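Local coordinates for protein rhamnosidase B (PDB 2OKX) that probably hydrolyses terminal alpha-L-rhamnose units from rhamnose-containing glycosides, as a bacterial glycoside hydrolase of family 78, at residues L225-Q228 against E232-N235; A656-L661 against T719-A724; E902-V905 against G911-A914. All coordinates share one frame; numbering follows the deposited sequence.

Contact 1 of 3, residues L225-Q228 against E232-N235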
loop_
_atom_site.group_PDB
_atom_site.type_symbol
_atom_site.label_atom_id
_atom_site.label_comp_id
_atom_site.label_asym_id
_atom_site.label_seq_id
_atom_site.Cartn_x
_atom_site.Cartn_y
_atom_site.Cartn_z
ATOM N N LEU A 225 6.842 0.137 -19.803
ATOM C CA LEU A 225 8.169 -0.149 -20.331
ATOM C C LEU A 225 8.790 -1.401 -19.727
ATOM O O LEU A 225 9.568 -2.089 -20.385
ATOM C CB LEU A 225 9.084 1.057 -20.103
ATOM C CG LEU A 225 8.700 2.328 -20.864
ATOM C CD1 LEU A 225 9.626 3.474 -20.474
ATOM C CD2 LEU A 225 8.769 2.067 -22.362
ATOM N N ARG A 226 8.447 -1.699 -18.478
ATOM C CA ARG A 226 8.980 -2.879 -17.803
ATOM C C ARG A 226 8.599 -4.155 -18.555
ATOM O O ARG A 226 9.460 -4.966 -18.896
ATOM C CB ARG A 226 8.452 -2.945 -16.362
ATOM C CG ARG A 226 8.795 -4.229 -15.599
ATOM C CD ARG A 226 8.023 -4.272 -14.283
ATOM N NE ARG A 226 8.063 -5.575 -13.623
ATOM C CZ ARG A 226 9.059 -6.005 -12.854
ATOM N NH1 ARG A 226 8.995 -7.211 -12.299
ATOM N NH2 ARG A 226 10.112 -5.234 -12.633
ATOM N N ASN A 227 7.306 -4.330 -18.818
ATOM C CA ASN A 227 6.842 -5.519 -19.518
ATOM C C ASN A 227 7.169 -5.480 -21.018
ATOM O O ASN A 227 7.245 -6.524 -21.666
ATOM C CB ASN A 227 5.331 -5.714 -19.306
ATOM C CG ASN A 227 4.972 -6.060 -17.859
ATOM O OD1 ASN A 227 5.842 -6.365 -17.036
ATOM N ND2 ASN A 227 3.680 -6.026 -17.551
ATOM N N GLN A 228 7.372 -4.284 -21.563
ATOM C CA GLN A 228 7.701 -4.143 -22.979
ATOM C C GLN A 228 9.167 -4.492 -23.256
ATOM O O GLN A 228 9.472 -5.174 -24.239
ATOM C CB GLN A 228 7.410 -2.714 -23.455
ATOM C CG GLN A 228 8.095 -2.313 -24.771
ATOM C CD GLN A 228 7.574 -3.068 -25.989
ATOM O OE1 GLN A 228 8.136 -2.963 -27.086
ATOM N NE2 GLN A 228 6.499 -3.826 -25.807
ATOM N N GLU A 232 9.364 -11.271 -19.852
ATOM C CA GLU A 232 9.233 -12.270 -18.801
ATOM C C GLU A 232 8.992 -11.656 -17.417
ATOM O O GLU A 232 8.609 -12.357 -16.491
ATOM C CB GLU A 232 10.479 -13.163 -18.780
ATOM C CG GLU A 232 10.301 -14.474 -18.028
ATOM C CD GLU A 232 10.471 -14.330 -16.525
ATOM O OE1 GLU A 232 10.037 -15.246 -15.789
ATOM O OE2 GLU A 232 11.047 -13.309 -16.082
ATOM N N SER A 233 9.203 -10.348 -17.284
ATOM C CA SER A 233 9.020 -9.673 -15.997
ATOM C C SER A 233 7.579 -9.710 -15.491
ATOM O O SER A 233 7.319 -9.373 -14.338
ATOM C CB SER A 233 9.496 -8.219 -16.082
ATOM O OG SER A 233 8.661 -7.451 -16.926
ATOM N N VAL A 234 6.644 -10.124 -16.346
ATOM C CA VAL A 234 5.236 -10.214 -15.951
ATOM C C VAL A 234 5.025 -11.318 -14.916
ATOM O O VAL A 234 4.037 -11.315 -14.176
ATOM C CB VAL A 234 4.319 -10.530 -17.160
ATOM C CG1 VAL A 234 4.393 -9.411 -18.188
ATOM C CG2 VAL A 234 4.720 -11.873 -17.780
ATOM N N ASN A 235 5.960 -12.261 -14.859
ATOM C CA ASN A 235 5.845 -13.384 -13.937
ATOM C C ASN A 235 6.381 -13.168 -12.526
ATOM O O ASN A 235 6.294 -14.064 -11.688
ATOM C CB ASN A 235 6.496 -14.618 -14.563
ATOM C CG ASN A 235 5.833 -15.017 -15.865
ATOM O OD1 ASN A 235 4.627 -15.265 -15.909
ATOM N ND2 ASN A 235 6.615 -15.071 -16.935
HETATM O O HOH W 1 5.935 -7.202 -13.907
#
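Arg226 and Asn227 meet Ser233 and Val234 where the short helix 225-229 turns back through a 3-10 turn toward strand 240-252. Helix and turn lie in the D2 domain and pack on its beta sheet. From CB the Arg226 chain runs out extended to NE, with CG anti to the backbone N (chi1 173°). CG passes Ser233 OG at 3.5 Å. CD only skirts the same oxygen. Arg226 NE donates to the O of a water at 2.7 Å, which sits in the guanidinium plane at its edge. The water is also within reach of Ser233 O and Asn227 OD1; with acceptors elsewhere they outnumber its protons, so which it serves is not settled. CZ lies near Ser233 CB; that carbon sits 3.7 Å above one face of the group, offset toward the rim. NH1 makes a weak, bent bond to Ser233 O (3.4 Å, 137°). Its other bonds go to the carbonyls of His236 and Asn238, and NH2 bonds to Asp309 O. A leucine here is likely to leave these carbonyls without their donors and the turn less firmly tied to the helix. Ser233 OG hydrogen-bonds Val230 O, and Asn227 OD1, 3.0 Å from OG, is another acceptor within reach of its proton. Beside this polar cluster, Val234 CG1 presses on the Asn227 amide, 3.4 Å from CG and 3.5 Å from ND2.

Contact 2 of 3, residues A656-L661 against T719-A724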
loop_
_atom_site.group_PDB
_atom_site.type_symbol
_atom_site.label_atom_id
_atom_site.label_comp_id
_atom_site.label_asym_id
_atom_site.label_seq_id
_atom_site.Cartn_x
_atom_site.Cartn_y
_atom_site.Cartn_z
ATOM N N ALA A 656 8.519 -21.897 12.867
ATOM C CA ALA A 656 8.855 -20.900 11.854
ATOM C C ALA A 656 9.830 -19.874 12.419
ATOM O O ALA A 656 10.700 -19.369 11.706
ATOM C CB ALA A 656 7.590 -20.204 11.357
ATOM N N VAL A 657 9.680 -19.562 13.703
ATOM C CA VAL A 657 10.553 -18.597 14.362
ATOM C C VAL A 657 11.958 -19.172 14.516
ATOM O O VAL A 657 12.952 -18.507 14.222
ATOM C CB VAL A 657 10.008 -18.217 15.760
ATOM C CG1 VAL A 657 11.018 -17.354 16.499
ATOM C CG2 VAL A 657 8.685 -17.472 15.614
ATOM N N LYS A 658 12.025 -20.412 14.986
ATOM C CA LYS A 658 13.296 -21.102 15.183
ATOM C C LYS A 658 14.014 -21.252 13.842
ATOM O O LYS A 658 15.213 -20.987 13.724
ATOM C CB LYS A 658 13.031 -22.479 15.796
ATOM C CG LYS A 658 14.263 -23.316 16.085
ATOM C CD LYS A 658 13.854 -24.653 16.691
ATOM C CE LYS A 658 15.061 -25.513 17.017
ATOM N NZ LYS A 658 15.967 -24.837 17.983
ATOM N N HIS A 659 13.256 -21.668 12.834
ATOM C CA HIS A 659 13.779 -21.871 11.489
ATOM C C HIS A 659 14.514 -20.655 10.922
ATOM O O HIS A 659 15.648 -20.771 10.459
ATOM C CB HIS A 659 12.637 -22.265 10.549
ATOM C CG HIS A 659 13.051 -22.410 9.119
ATOM N ND1 HIS A 659 13.932 -23.380 8.691
ATOM C CD2 HIS A 659 12.711 -21.699 8.017
ATOM C CE1 HIS A 659 14.118 -23.260 7.388
ATOM N NE2 HIS A 659 13.389 -22.248 6.955
ATOM N N THR A 660 13.876 -19.488 10.960
ATOM C CA THR A 660 14.501 -18.289 10.415
ATOM C C THR A 660 15.693 -17.804 11.239
ATOM O O THR A 660 16.701 -17.365 10.679
ATOM C CB THR A 660 13.471 -17.138 10.252
ATOM O OG1 THR A 660 14.047 -16.101 9.449
ATOM C CG2 THR A 660 13.074 -16.564 11.608
ATOM N N LEU A 661 15.593 -17.883 12.564
ATOM C CA LEU A 661 16.701 -17.451 13.411
ATOM C C LEU A 661 17.926 -18.329 13.173
ATOM O O LEU A 661 19.059 -17.846 13.183
ATOM C CB LEU A 661 16.311 -17.502 14.890
ATOM C CG LEU A 661 15.441 -16.342 15.384
ATOM C CD1 LEU A 661 15.100 -16.546 16.857
ATOM C CD2 LEU A 661 16.190 -15.029 15.183
ATOM N N THR A 719 10.610 -24.463 26.002
ATOM C CA THR A 719 11.577 -23.431 26.358
ATOM C C THR A 719 13.049 -23.764 26.093
ATOM O O THR A 719 13.822 -22.884 25.710
ATOM C CB THR A 719 11.419 -23.026 27.840
ATOM O OG1 THR A 719 12.314 -21.950 28.142
ATOM C CG2 THR A 719 11.723 -24.202 28.751
ATOM N N GLU A 720 13.438 -25.020 26.295
ATOM C CA GLU A 720 14.828 -25.424 26.079
ATOM C C GLU A 720 15.306 -25.247 24.640
ATOM O O GLU A 720 16.491 -25.013 24.399
ATOM C CB GLU A 720 15.044 -26.879 26.512
ATOM C CG GLU A 720 13.977 -27.855 26.048
ATOM C CD GLU A 720 12.684 -27.710 26.829
ATOM O OE1 GLU A 720 12.730 -27.788 28.076
ATOM O OE2 GLU A 720 11.623 -27.521 26.198
ATOM N N GLU A 721 14.387 -25.354 23.685
ATOM C CA GLU A 721 14.743 -25.197 22.279
ATOM C C GLU A 721 15.224 -23.781 21.963
ATOM O O GLU A 721 15.574 -23.477 20.822
ATOM C CB GLU A 721 13.549 -25.548 21.385
ATOM C CG GLU A 721 13.239 -27.036 21.320
ATOM C CD GLU A 721 12.128 -27.363 20.337
ATOM O OE1 GLU A 721 12.184 -26.872 19.189
ATOM O OE2 GLU A 721 11.204 -28.118 20.706
ATOM N N ALA A 722 15.253 -22.919 22.976
ATOM C CA ALA A 722 15.683 -21.537 22.789
ATOM C C ALA A 722 16.946 -21.175 23.565
ATOM O O ALA A 722 17.441 -20.052 23.459
ATOM C CB ALA A 722 14.552 -20.588 23.174
ATOM N N ASP A 723 17.476 -22.116 24.340
ATOM C CA ASP A 723 18.681 -21.846 25.120
ATOM C C ASP A 723 19.901 -21.602 24.244
ATOM O O ASP A 723 20.760 -20.786 24.579
ATOM C CB ASP A 723 18.963 -22.989 26.098
ATOM C CG ASP A 723 17.951 -23.046 27.228
ATOM O OD1 ASP A 723 16.835 -23.559 27.010
ATOM O OD2 ASP A 723 18.270 -22.561 28.334
ATOM N N ALA A 724 19.975 -22.308 23.121
ATOM C CA ALA A 724 21.093 -22.143 22.201
ATOM C C ALA A 724 21.092 -20.718 21.658
ATOM O O ALA A 724 22.145 -20.086 21.536
ATOM C CB ALA A 724 20.985 -23.147 21.056
#
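Lys658 and Glu721 join two helical elements of the 6-hairpin glycosidase domain, the (alpha/alpha)6 barrel of this family. Lys658 lies on helix 647-665. Glu721 lies in the 3-10 turn that leads into helix 723-739. The contact is small and lies at the surface, and the two side chains cross at about a right angle.

One hydrogen bond spans it, and it is weak: Lys658 NZ donates to the backbone O of Glu721 at 3.2 Å. The lysine chain is extended as far as CE. A bend at chi4 (59°) then brings NZ within reach of the carbonyl.

The opposite charges lie near each other but do not pair. Lys658 NZ stands 4.5 Å from Glu721 OE1, beyond a salt bridge, so any attraction is probably modest. The firmer partner of OE1 is Trp654 NE1, one turn earlier on the lysine's own helix, and that bond holds the carboxylate against helix 647-665.

Apolar contacts tie the same elements to their surroundings: Lys658 also touches Phe725, the third residue of helix 723-739, while Val657 and Leu661 pack on helices 627-644 and 696-715. The remaining touch across the contact is of methylenes on oxygen. Glu721 OE1 rests beside the lysine chain, 3.7 Å from Lys658 CD and 3.9 Å from CE.

Contact 3 of 3, residues E902-V905 against G911-A914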
loop_
_atom_site.group_PDB
_atom_site.type_symbol
_atom_site.label_atom_id
_atom_site.label_comp_id
_atom_site.label_asym_id
_atom_site.label_seq_id
_atom_site.Cartn_x
_atom_site.Cartn_y
_atom_site.Cartn_z
ATOM N N GLU A 902 -8.181 10.835 30.100
ATOM C CA GLU A 902 -9.088 9.710 30.253
ATOM C C GLU A 902 -9.087 8.898 28.968
ATOM O O GLU A 902 -8.793 9.417 27.892
ATOM C CB GLU A 902 -10.494 10.205 30.592
ATOM C CG GLU A 902 -11.058 11.206 29.607
ATOM C CD GLU A 902 -12.130 12.072 30.230
ATOM O OE1 GLU A 902 -13.236 12.148 29.655
ATOM O OE2 GLU A 902 -11.863 12.680 31.294
ATOM N N GLY A 903 -9.394 7.615 29.082
ATOM C CA GLY A 903 -9.393 6.781 27.902
ATOM C C GLY A 903 -9.902 5.397 28.216
ATOM O O GLY A 903 -10.251 5.093 29.362
ATOM N N VAL A 904 -9.921 4.563 27.188
ATOM C CA VAL A 904 -10.407 3.202 27.288
ATOM C C VAL A 904 -9.531 2.314 26.420
ATOM O O VAL A 904 -9.212 2.666 25.282
ATOM C CB VAL A 904 -11.862 3.116 26.776
ATOM C CG1 VAL A 904 -12.377 1.676 26.868
ATOM C CG2 VAL A 904 -12.746 4.068 27.576
ATOM N N VAL A 905 -9.131 1.173 26.970
ATOM C CA VAL A 905 -8.314 0.211 26.245
ATOM C C VAL A 905 -9.143 -1.067 26.176
ATOM O O VAL A 905 -9.559 -1.602 27.204
ATOM C CB VAL A 905 -6.984 -0.080 26.982
ATOM C CG1 VAL A 905 -6.167 -1.113 26.215
ATOM C CG2 VAL A 905 -6.187 1.209 27.134
ATOM N N GLY A 911 -14.562 -6.940 26.910
ATOM C CA GLY A 911 -14.617 -5.956 27.971
ATOM C C GLY A 911 -13.527 -4.924 27.745
ATOM O O GLY A 911 -12.878 -4.922 26.697
ATOM N N HIS A 912 -13.311 -4.045 28.714
ATOM C CA HIS A 912 -12.279 -3.034 28.548
ATOM C C HIS A 912 -11.753 -2.505 29.871
ATOM O O HIS A 912 -12.270 -2.836 30.939
ATOM C CB HIS A 912 -12.817 -1.858 27.727
ATOM C CG HIS A 912 -13.938 -1.122 28.389
ATOM N ND1 HIS A 912 -13.966 -0.876 29.746
ATOM C CD2 HIS A 912 -15.062 -0.563 27.883
ATOM C CE1 HIS A 912 -15.059 -0.197 30.047
ATOM N NE2 HIS A 912 -15.741 0.007 28.934
ATOM N N ILE A 913 -10.714 -1.683 29.772
ATOM C CA ILE A 913 -10.108 -1.037 30.924
ATOM C C ILE A 913 -10.362 0.455 30.699
ATOM O O ILE A 913 -9.884 1.020 29.717
ATOM C CB ILE A 913 -8.579 -1.252 30.971
ATOM C CG1 ILE A 913 -8.240 -2.748 30.955
ATOM C CG2 ILE A 913 -8.010 -0.603 32.227
ATOM C CD1 ILE A 913 -8.671 -3.499 32.192
ATOM N N ALA A 914 -11.134 1.084 31.576
ATOM C CA ALA A 914 -11.408 2.511 31.438
ATOM C C ALA A 914 -10.704 3.240 32.572
ATOM O O ALA A 914 -10.807 2.844 33.734
ATOM C CB ALA A 914 -12.908 2.775 31.485
#
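A beta hairpin of the C-terminal domain brings Val904 and Val905, on strand 900-906, against His912, Ile913 and Ala914, on strand 912-921. The two short strand segments run antiparallel at 169°, with their axes 4.6 Å apart. Val905 and Ile913 form a hydrogen-bonded pair. Val905 N donates to Ile913 O at 2.9 Å, and Ile913 N donates to Val905 O at 2.8 Å. Both bonds are nearly straight. Val904 and Ala914 form the neighbouring non-hydrogen-bonded pair. Here the backbones meet through CA-H...O contacts, the shorter from Val904 CA to Ile913 O at 3.3 Å.

Val904 divides its two methyls between two partners. CG2 lies against Ala914 CB at 4.1 Å. CG1 sits over a face of the His912 ring, 3.9 Å from its centroid, in a CH-pi contact. The histidine reaches it because its CG lies between its own backbone N and carbonyl carbon (chi1 64°), which swings the ring across to the valine. On the other face of the sheet, Val905 and Ile913 approach with their CB atoms 4.5 Å apart. Both also touch Val879, and Val905 touches Trp886.

Backbone hydrogen bonds between Val904 and Ser538, and between Ala914 and Glu930, continue the sheet beyond the hairpin, to strands 538-541 and 924-932. The pairing is thus held by the two backbone N-H...O bonds, with apolar packing on the buried side of Val905 and Ile913 and, on the side of Val904, methyl contacts with both alanine and imidazole.

The three contacts follow one another along the chain, each closing before the next opens. They fall in three different domains: contact 1 in D2, contact 2 in the 6-hairpin glycosidase domain and contact 3 in the C-terminal domain. None touches another. The centres of contacts 1 and 2 are 40 Å apart, those of contacts 2 and 3 are 36 Å apart, and those of contacts 1 and 3 are 51 Å apart, on opposite sides of the chain's centre. Contacts 1 and 3 are local in sequence: a short helix with the 3-10 turn after it, and two strands of a hairpin. Contact 2 spans 57 intervening residues. Each joins parts of a single domain of this multidomain enzyme.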